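Local coordinates for protein aldehyde dehydrogenase (Bartonella henselae, PDB 3I44) that probably oxidises aldehydes to carboxylic acids with a nicotinamide cofactor, as members of the aldehyde dehydrogenase family do, at residues I446-N458 and Y467-E479. The protein carries 1 engineered substitution. Sequence-based numbering, arbitrary orientation.
Sequences IAAQVRSGMVEVN and YFGGVKFSGRARE
Gly470 O takes two hydrogen bonds from one side chain, from Arg478 NH1 (2.7 Å) and Arg478 NH2. The same guanidinium, which closes the bend of 467-479, reaches the 446-458 chain, with Arg478 NH2 4.0 Å from Gly453 CA. NH1 lies on a lone pair in the carbonyl plane and NH2 above that plane; a further bond from NH1 to Ala477 O fixes the group's rotation. Arg478 CD rests over the centre of the Tyr467 ring, whose hydroxyl donates to Gly453 O (OH to O 2.8 Å) in the plane of that carbonyl. The CA atoms of the two segments come nearest at Gly453 and Gly470 (4.0 Å); Gly469 O accepts a CA-H...O contact from Gly453 CA and has no conventional hydrogen-bond partner in the model.

Met454 begins strand 454-457, an edge strand of its seven-stranded sheet within the chain, and this strand pairs in parallel with one of the second subunit, carrying the sheet across the dimer interface. The Met454 side chain, bent at chi3 (-70°), sets its CE over the centre of the Phe468 ring, 3.7 Å from the centroid, a CH-pi contact; SD, also above that face, makes a Met-aromatic contact and accepts a weak bond from Gly469 N.

At the other end, Arg451 turns at chi2 (88°), bringing NH1 against both methyls of Val471 (3.7 Å to CG2), while Lys472 CD lies over one face of the Arg451 guanidinium, offset toward its rim. Arg451 NH2 meets the edge of the Arg476 guanidinium 3.7 Å from its NH2, the planes 48° apart; both arginines form salt bridges to Glu242 and Asp490 of the second subunit.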
ATOM      1  N   ILE A 446      24.193  14.780   2.188  1.00 25.21           N
ATOM      2  CA  ILE A 446      23.787  13.913   3.292  1.00 24.22           C
ATOM      3  C   ILE A 446      22.281  13.587   3.263  1.00 24.15           C
ATOM      4  O   ILE A 446      21.900  12.411   3.472  1.00 23.73           O
ATOM      5  CB  ILE A 446      24.216  14.485   4.685  1.00 24.35           C
ATOM      6  CG1 ILE A 446      25.733  14.754   4.736  1.00 23.94           C
ATOM      7  CG2 ILE A 446      23.825  13.525   5.803  1.00 21.82           C
ATOM      8  CD1 ILE A 446      26.611  13.549   4.429  1.00 26.97           C
ATOM      9  N   ALA A 447      21.449  14.605   3.003  1.00 22.60           N
ATOM     10  CA  ALA A 447      20.002  14.444   2.879  1.00 23.31           C
ATOM     11  C   ALA A 447      19.635  13.409   1.803  1.00 23.77           C
ATOM     12  O   ALA A 447      18.685  12.644   1.979  1.00 24.23           O
ATOM     13  CB  ALA A 447      19.292  15.784   2.609  1.00 21.86           C
ATOM     14  N   ALA A 448      20.381  13.395   0.705  1.00 23.35           N
ATOM     15  CA  ALA A 448      20.128  12.472  -0.382  1.00 24.70           C
ATOM     16  C   ALA A 448      20.512  11.043  -0.034  1.00 25.22           C
ATOM     17  O   ALA A 448      19.955  10.127  -0.617  1.00 26.14           O
ATOM     18  CB  ALA A 448      20.868  12.918  -1.688  1.00 23.75           C
ATOM     19  N   GLN A 449      21.457  10.848   0.893  1.00 25.40           N
ATOM     20  CA  GLN A 449      21.921   9.518   1.229  1.00 25.71           C
ATOM     21  C   GLN A 449      21.213   8.850   2.417  1.00 25.64           C
ATOM     22  O   GLN A 449      21.277   7.645   2.529  1.00 24.66           O
ATOM     23  CB  GLN A 449      23.415   9.533   1.501  1.00 26.03           C
ATOM     24  CG  GLN A 449      24.272   9.911   0.290  1.00 27.41           C
ATOM     25  CD  GLN A 449      25.730  10.032   0.672  1.00 30.67           C
ATOM     26  OE1 GLN A 449      26.386   9.036   0.903  1.00 32.27           O
ATOM     27  NE2 GLN A 449      26.237  11.258   0.760  1.00 33.41           N
ATOM     28  N   VAL A 450      20.560   9.609   3.297  1.00 24.83           N
ATOM     29  CA  VAL A 450      19.934   9.006   4.484  1.00 24.52           C
ATOM     30  C   VAL A 450      18.594   8.432   4.084  1.00 24.42           C
ATOM     31  O   VAL A 450      17.860   9.003   3.248  1.00 24.26           O
ATOM     32  CB  VAL A 450      19.741   9.969   5.700  1.00 23.52           C
ATOM     33  CG1 VAL A 450      21.086  10.402   6.277  1.00 24.17           C
ATOM     34  CG2 VAL A 450      18.890  11.179   5.326  1.00 23.53           C
ATOM     35  N   ARG A 451      18.256   7.316   4.717  1.00 24.42           N
ATOM     36  CA  ARG A 451      17.107   6.532   4.302  1.00 25.22           C
ATOM     37  C   ARG A 451      15.956   6.741   5.244  1.00 23.86           C
ATOM     38  O   ARG A 451      15.770   6.009   6.208  1.00 23.75           O
ATOM     39  CB  ARG A 451      17.508   5.053   4.176  1.00 26.71           C
ATOM     40  CG  ARG A 451      16.463   4.197   3.481  1.00 30.48           C
ATOM     41  CD  ARG A 451      16.575   4.115   1.948  1.00 36.14           C
ATOM     42  NE  ARG A 451      15.734   2.978   1.527  1.00 39.82           N
ATOM     43  CZ  ARG A 451      14.413   3.017   1.298  1.00 43.56           C
ATOM     44  NH1 ARG A 451      13.737   4.166   1.380  1.00 42.04           N
ATOM     45  NH2 ARG A 451      13.757   1.884   0.976  1.00 45.01           N
ATOM     46  N   SER A 452      15.153   7.765   4.946  1.00 23.29           N
ATOM     47  CA  SER A 452      13.994   8.082   5.750  1.00 21.90           C
ATOM     48  C   SER A 452      12.900   8.710   4.887  1.00 21.91           C
ATOM     49  O   SER A 452      13.158   9.210   3.794  1.00 22.16           O
ATOM     50  CB  SER A 452      14.375   9.005   6.920  1.00 22.99           C
ATOM     51  OG  SER A 452      15.132  10.138   6.502  1.00 20.48           O
ATOM     52  N   GLY A 453      11.680   8.674   5.378  1.00 20.44           N
ATOM     53  CA  GLY A 453      10.573   9.357   4.723  1.00 20.01           C
ATOM     54  C   GLY A 453      10.649  10.860   4.831  1.00 20.04           C
ATOM     55  O   GLY A 453      10.099  11.559   3.977  1.00 19.70           O
ATOM     56  N   MET A 454      11.280  11.361   5.905  1.00 19.68           N
ATOM     57  CA  MET A 454      11.412  12.809   6.167  1.00 19.60           C
ATOM     58  C   MET A 454      12.825  13.165   6.585  1.00 19.43           C
ATOM     59  O   MET A 454      13.530  12.360   7.216  1.00 18.56           O
ATOM     60  CB  MET A 454      10.431  13.255   7.256  1.00 19.50           C
ATOM     61  CG  MET A 454       8.977  13.077   6.886  1.00 17.32           C
ATOM     62  SD  MET A 454       7.768  13.332   8.161  1.00 18.49           S
ATOM     63  CE  MET A 454       8.085  11.861   9.202  1.00 17.62           C
ATOM     64  N   VAL A 455      13.250  14.370   6.213  1.00 19.76           N
ATOM     65  CA  VAL A 455      14.569  14.874   6.624  1.00 19.31           C
ATOM     66  C   VAL A 455      14.339  16.330   7.007  1.00 20.10           C
ATOM     67  O   VAL A 455      13.864  17.104   6.191  1.00 19.97           O
ATOM     68  CB  VAL A 455      15.618  14.734   5.534  1.00 19.80           C
ATOM     69  CG1 VAL A 455      17.026  15.250   5.974  1.00 18.38           C
ATOM     70  CG2 VAL A 455      15.759  13.286   5.093  1.00 19.56           C
ATOM     71  N   GLU A 456      14.628  16.672   8.265  1.00 19.95           N
ATOM     72  CA  GLU A 456      14.630  18.084   8.723  1.00 19.84           C
ATOM     73  C   GLU A 456      16.054  18.635   8.792  1.00 19.24           C
ATOM     74  O   GLU A 456      16.890  18.147   9.572  1.00 19.59           O
ATOM     75  CB  GLU A 456      13.936  18.237  10.070  1.00 19.37           C
ATOM     76  CG  GLU A 456      12.454  17.839   9.983  1.00 22.34           C
ATOM     77  CD  GLU A 456      11.660  18.110  11.252  1.00 24.25           C
ATOM     78  OE1 GLU A 456      12.126  18.914  12.110  1.00 23.99           O
ATOM     79  OE2 GLU A 456      10.574  17.486  11.353  1.00 22.73           O
ATOM     80  N   VAL A 457      16.308  19.655   7.978  1.00 18.48           N
ATOM     81  CA  VAL A 457      17.631  20.302   7.896  1.00 18.65           C
ATOM     82  C   VAL A 457      17.653  21.608   8.670  1.00 19.36           C
ATOM     83  O   VAL A 457      16.777  22.489   8.489  1.00 19.37           O
ATOM     84  CB  VAL A 457      18.006  20.583   6.407  1.00 19.45           C
ATOM     85  CG1 VAL A 457      19.421  21.282   6.241  1.00 17.84           C
ATOM     86  CG2 VAL A 457      17.976  19.289   5.624  1.00 19.19           C
ATOM     87  N   ASN A 458      18.666  21.735   9.532  1.00 20.41           N
ATOM     88  CA  ASN A 458      18.993  22.950  10.268  1.00 20.27           C
ATOM     89  C   ASN A 458      17.818  23.520  11.068  1.00 20.85           C
ATOM     90  O   ASN A 458      17.594  24.718  11.103  1.00 20.59           O
ATOM     91  CB  ASN A 458      19.600  23.970   9.318  1.00 20.06           C
ATOM     92  CG  ASN A 458      20.950  23.546   8.854  1.00 21.04           C
ATOM     93  OD1 ASN A 458      21.658  22.835   9.581  1.00 21.02           O
ATOM     94  ND2 ASN A 458      21.324  23.923   7.630  1.00 19.39           N
ATOM     95  N   TYR A 467       3.261  15.910   3.809  1.00 20.71           N
ATOM     96  CA  TYR A 467       2.931  14.662   4.494  1.00 20.18           C
ATOM     97  C   TYR A 467       3.786  14.423   5.719  1.00 19.92           C
ATOM     98  O   TYR A 467       4.885  14.990   5.863  1.00 19.81           O
ATOM     99  CB  TYR A 467       3.088  13.478   3.559  1.00 20.00           C
ATOM    100  CG  TYR A 467       4.488  13.082   3.145  1.00 19.35           C
ATOM    101  CD1 TYR A 467       5.372  12.466   4.034  1.00 21.21           C
ATOM    102  CD2 TYR A 467       4.902  13.230   1.830  1.00 19.86           C
ATOM    103  CE1 TYR A 467       6.624  12.033   3.623  1.00 18.63           C
ATOM    104  CE2 TYR A 467       6.150  12.785   1.402  1.00 22.33           C
ATOM    105  CZ  TYR A 467       7.003  12.196   2.302  1.00 19.44           C
ATOM    106  OH  TYR A 467       8.202  11.770   1.863  1.00 18.65           O
ATOM    107  N   PHE A 468       3.281  13.541   6.566  1.00 19.67           N
ATOM    108  CA  PHE A 468       4.042  12.955   7.626  1.00 19.10           C
ATOM    109  C   PHE A 468       4.034  11.429   7.465  1.00 18.84           C
ATOM    110  O   PHE A 468       2.965  10.799   7.446  1.00 17.80           O
ATOM    111  CB  PHE A 468       3.446  13.336   8.988  1.00 19.97           C
ATOM    112  CG  PHE A 468       4.305  12.908  10.163  1.00 21.15           C
ATOM    113  CD1 PHE A 468       5.133  13.829  10.806  1.00 24.91           C
ATOM    114  CD2 PHE A 468       4.301  11.593  10.609  1.00 21.66           C
ATOM    115  CE1 PHE A 468       5.931  13.437  11.881  1.00 25.95           C
ATOM    116  CE2 PHE A 468       5.095  11.196  11.679  1.00 22.73           C
ATOM    117  CZ  PHE A 468       5.902  12.106  12.314  1.00 24.34           C
ATOM    118  N   GLY A 469       5.227  10.840   7.380  1.00 18.11           N
ATOM    119  CA  GLY A 469       5.345   9.415   7.307  1.00 17.84           C
ATOM    120  C   GLY A 469       6.716   8.954   6.962  1.00 17.59           C
ATOM    121  O   GLY A 469       7.569   9.766   6.584  1.00 17.67           O
ATOM    122  N   GLY A 470       6.923   7.641   7.070  1.00 17.51           N
ATOM    123  CA  GLY A 470       8.274   7.060   6.974  1.00 17.34           C
ATOM    124  C   GLY A 470       8.458   6.097   5.822  1.00 18.05           C
ATOM    125  O   GLY A 470       7.694   6.118   4.841  1.00 18.60           O
ATOM    126  N   VAL A 471       9.529   5.301   5.931  1.00 17.62           N
ATOM    127  CA  VAL A 471       9.815   4.149   5.066  1.00 18.09           C
ATOM    128  C   VAL A 471      10.181   2.963   5.994  1.00 18.02           C
ATOM    129  O   VAL A 471      10.369   3.140   7.217  1.00 17.61           O
ATOM    130  CB  VAL A 471      10.994   4.411   4.055  1.00 18.29           C
ATOM    131  CG1 VAL A 471      10.727   5.654   3.159  1.00 16.67           C
ATOM    132  CG2 VAL A 471      12.271   4.593   4.795  1.00 17.28           C
ATOM    133  N   LYS A 472      10.288   1.780   5.410  1.00 18.90           N
ATOM    134  CA  LYS A 472      10.695   0.518   6.090  1.00 19.81           C
ATOM    135  C   LYS A 472       9.878   0.253   7.357  1.00 19.10           C
ATOM    136  O   LYS A 472       8.647   0.301   7.328  1.00 19.11           O
ATOM    137  CB  LYS A 472      12.194   0.534   6.367  1.00 20.85           C
ATOM    138  CG  LYS A 472      13.058   0.473   5.129  1.00 24.78           C
ATOM    139  CD  LYS A 472      14.351   1.220   5.257  1.00 27.79           C
ATOM    140  CE  LYS A 472      15.375   0.469   6.048  1.00 31.16           C
ATOM    141  NZ  LYS A 472      15.702  -0.801   5.396  1.00 33.24           N
ATOM    142  N   PHE A 473      10.535  -0.013   8.482  1.00 18.80           N
ATOM    143  CA  PHE A 473       9.830  -0.374   9.737  1.00 19.33           C
ATOM    144  C   PHE A 473       9.132   0.798  10.412  1.00 18.95           C
ATOM    145  O   PHE A 473       8.397   0.616  11.393  1.00 18.66           O
ATOM    146  CB  PHE A 473      10.788  -1.030  10.757  1.00 19.68           C
ATOM    147  CG  PHE A 473      11.046  -2.511  10.506  1.00 21.63           C
ATOM    148  CD1 PHE A 473      10.872  -3.072   9.263  1.00 22.85           C
ATOM    149  CD2 PHE A 473      11.438  -3.357  11.568  1.00 24.68           C
ATOM    150  CE1 PHE A 473      11.083  -4.493   9.066  1.00 26.21           C
ATOM    151  CE2 PHE A 473      11.643  -4.741  11.374  1.00 25.21           C
ATOM    152  CZ  PHE A 473      11.471  -5.301  10.130  1.00 25.55           C
ATOM    153  N   SER A 474       9.337   1.999   9.898  1.00 17.04           N
ATOM    154  CA  SER A 474       8.528   3.119  10.379  1.00 16.80           C
ATOM    155  C   SER A 474       7.139   3.196   9.715  1.00 16.74           C
ATOM    156  O   SER A 474       6.349   4.071  10.050  1.00 16.34           O
ATOM    157  CB  SER A 474       9.276   4.446  10.169  1.00 16.74           C
ATOM    158  OG  SER A 474      10.521   4.465  10.887  1.00 15.79           O
ATOM    159  N   GLY A 475       6.864   2.302   8.764  1.00 16.69           N
ATOM    160  CA  GLY A 475       5.597   2.336   7.998  1.00 16.65           C
ATOM    161  C   GLY A 475       5.782   3.213   6.771  1.00 17.49           C
ATOM    162  O   GLY A 475       6.833   3.849   6.610  1.00 18.55           O
ATOM    163  N   ARG A 476       4.777   3.251   5.906  1.00 17.93           N
ATOM    164  CA  ARG A 476       4.853   4.025   4.670  1.00 18.22           C
ATOM    165  C   ARG A 476       3.619   4.900   4.459  1.00 17.93           C
ATOM    166  O   ARG A 476       3.437   5.466   3.383  1.00 19.50           O
ATOM    167  CB  ARG A 476       5.059   3.098   3.469  1.00 18.60           C
ATOM    168  CG  ARG A 476       6.512   2.689   3.309  1.00 19.41           C
ATOM    169  CD  ARG A 476       6.762   1.861   2.080  1.00 19.82           C
ATOM    170  NE  ARG A 476       8.190   1.811   1.794  1.00 19.98           N
ATOM    171  CZ  ARG A 476       9.053   0.884   2.220  1.00 21.40           C
ATOM    172  NH1 ARG A 476       8.668  -0.134   2.970  1.00 21.95           N
ATOM    173  NH2 ARG A 476      10.318   0.980   1.867  1.00 20.74           N
ATOM    174  N   ALA A 477       2.798   5.013   5.475  1.00 17.37           N
ATOM    175  CA  ALA A 477       1.679   5.959   5.470  1.00 18.42           C
ATOM    176  C   ALA A 477       2.150   7.375   5.089  1.00 18.21           C
ATOM    177  O   ALA A 477       3.286   7.759   5.336  1.00 19.24           O
ATOM    178  CB  ALA A 477       1.064   5.976   6.805  1.00 17.60           C
ATOM    179  N   ARG A 478       1.259   8.136   4.489  1.00 18.96           N
ATOM    180  CA  ARG A 478       1.538   9.518   4.077  1.00 18.56           C
ATOM    181  C   ARG A 478       0.339  10.344   4.549  1.00 18.63           C
ATOM    182  O   ARG A 478      -0.654  10.505   3.826  1.00 18.80           O
ATOM    183  CB  ARG A 478       1.747   9.559   2.573  1.00 18.20           C
ATOM    184  CG  ARG A 478       3.047   8.878   2.113  1.00 17.44           C
ATOM    185  CD  ARG A 478       4.274   9.753   2.387  1.00 16.77           C
ATOM    186  NE  ARG A 478       5.607   9.196   2.098  1.00 16.63           N
ATOM    187  CZ  ARG A 478       6.268   8.318   2.866  1.00 16.05           C
ATOM    188  NH1 ARG A 478       5.695   7.771   3.946  1.00 17.42           N
ATOM    189  NH2 ARG A 478       7.498   7.974   2.549  1.00 17.93           N
ATOM    190  N   GLU A 479       0.405  10.767   5.815  1.00 18.66           N
ATOM    191  CA  GLU A 479      -0.702  11.450   6.463  1.00 17.78           C
ATOM    192  C   GLU A 479      -0.578  12.958   6.263  1.00 17.55           C
ATOM    193  O   GLU A 479       0.512  13.467   6.129  1.00 17.46           O
ATOM    194  CB  GLU A 479      -0.763  11.084   7.945  1.00 18.01           C
ATOM    195  CG  GLU A 479      -1.111   9.601   8.195  1.00 18.60           C
ATOM    196  CD  GLU A 479      -1.695   9.306   9.568  1.00 23.31           C
ATOM    197  OE1 GLU A 479      -2.692   8.539   9.652  1.00 25.12           O
ATOM    198  OE2 GLU A 479      -1.224   9.878  10.569  1.00 25.66           O
TER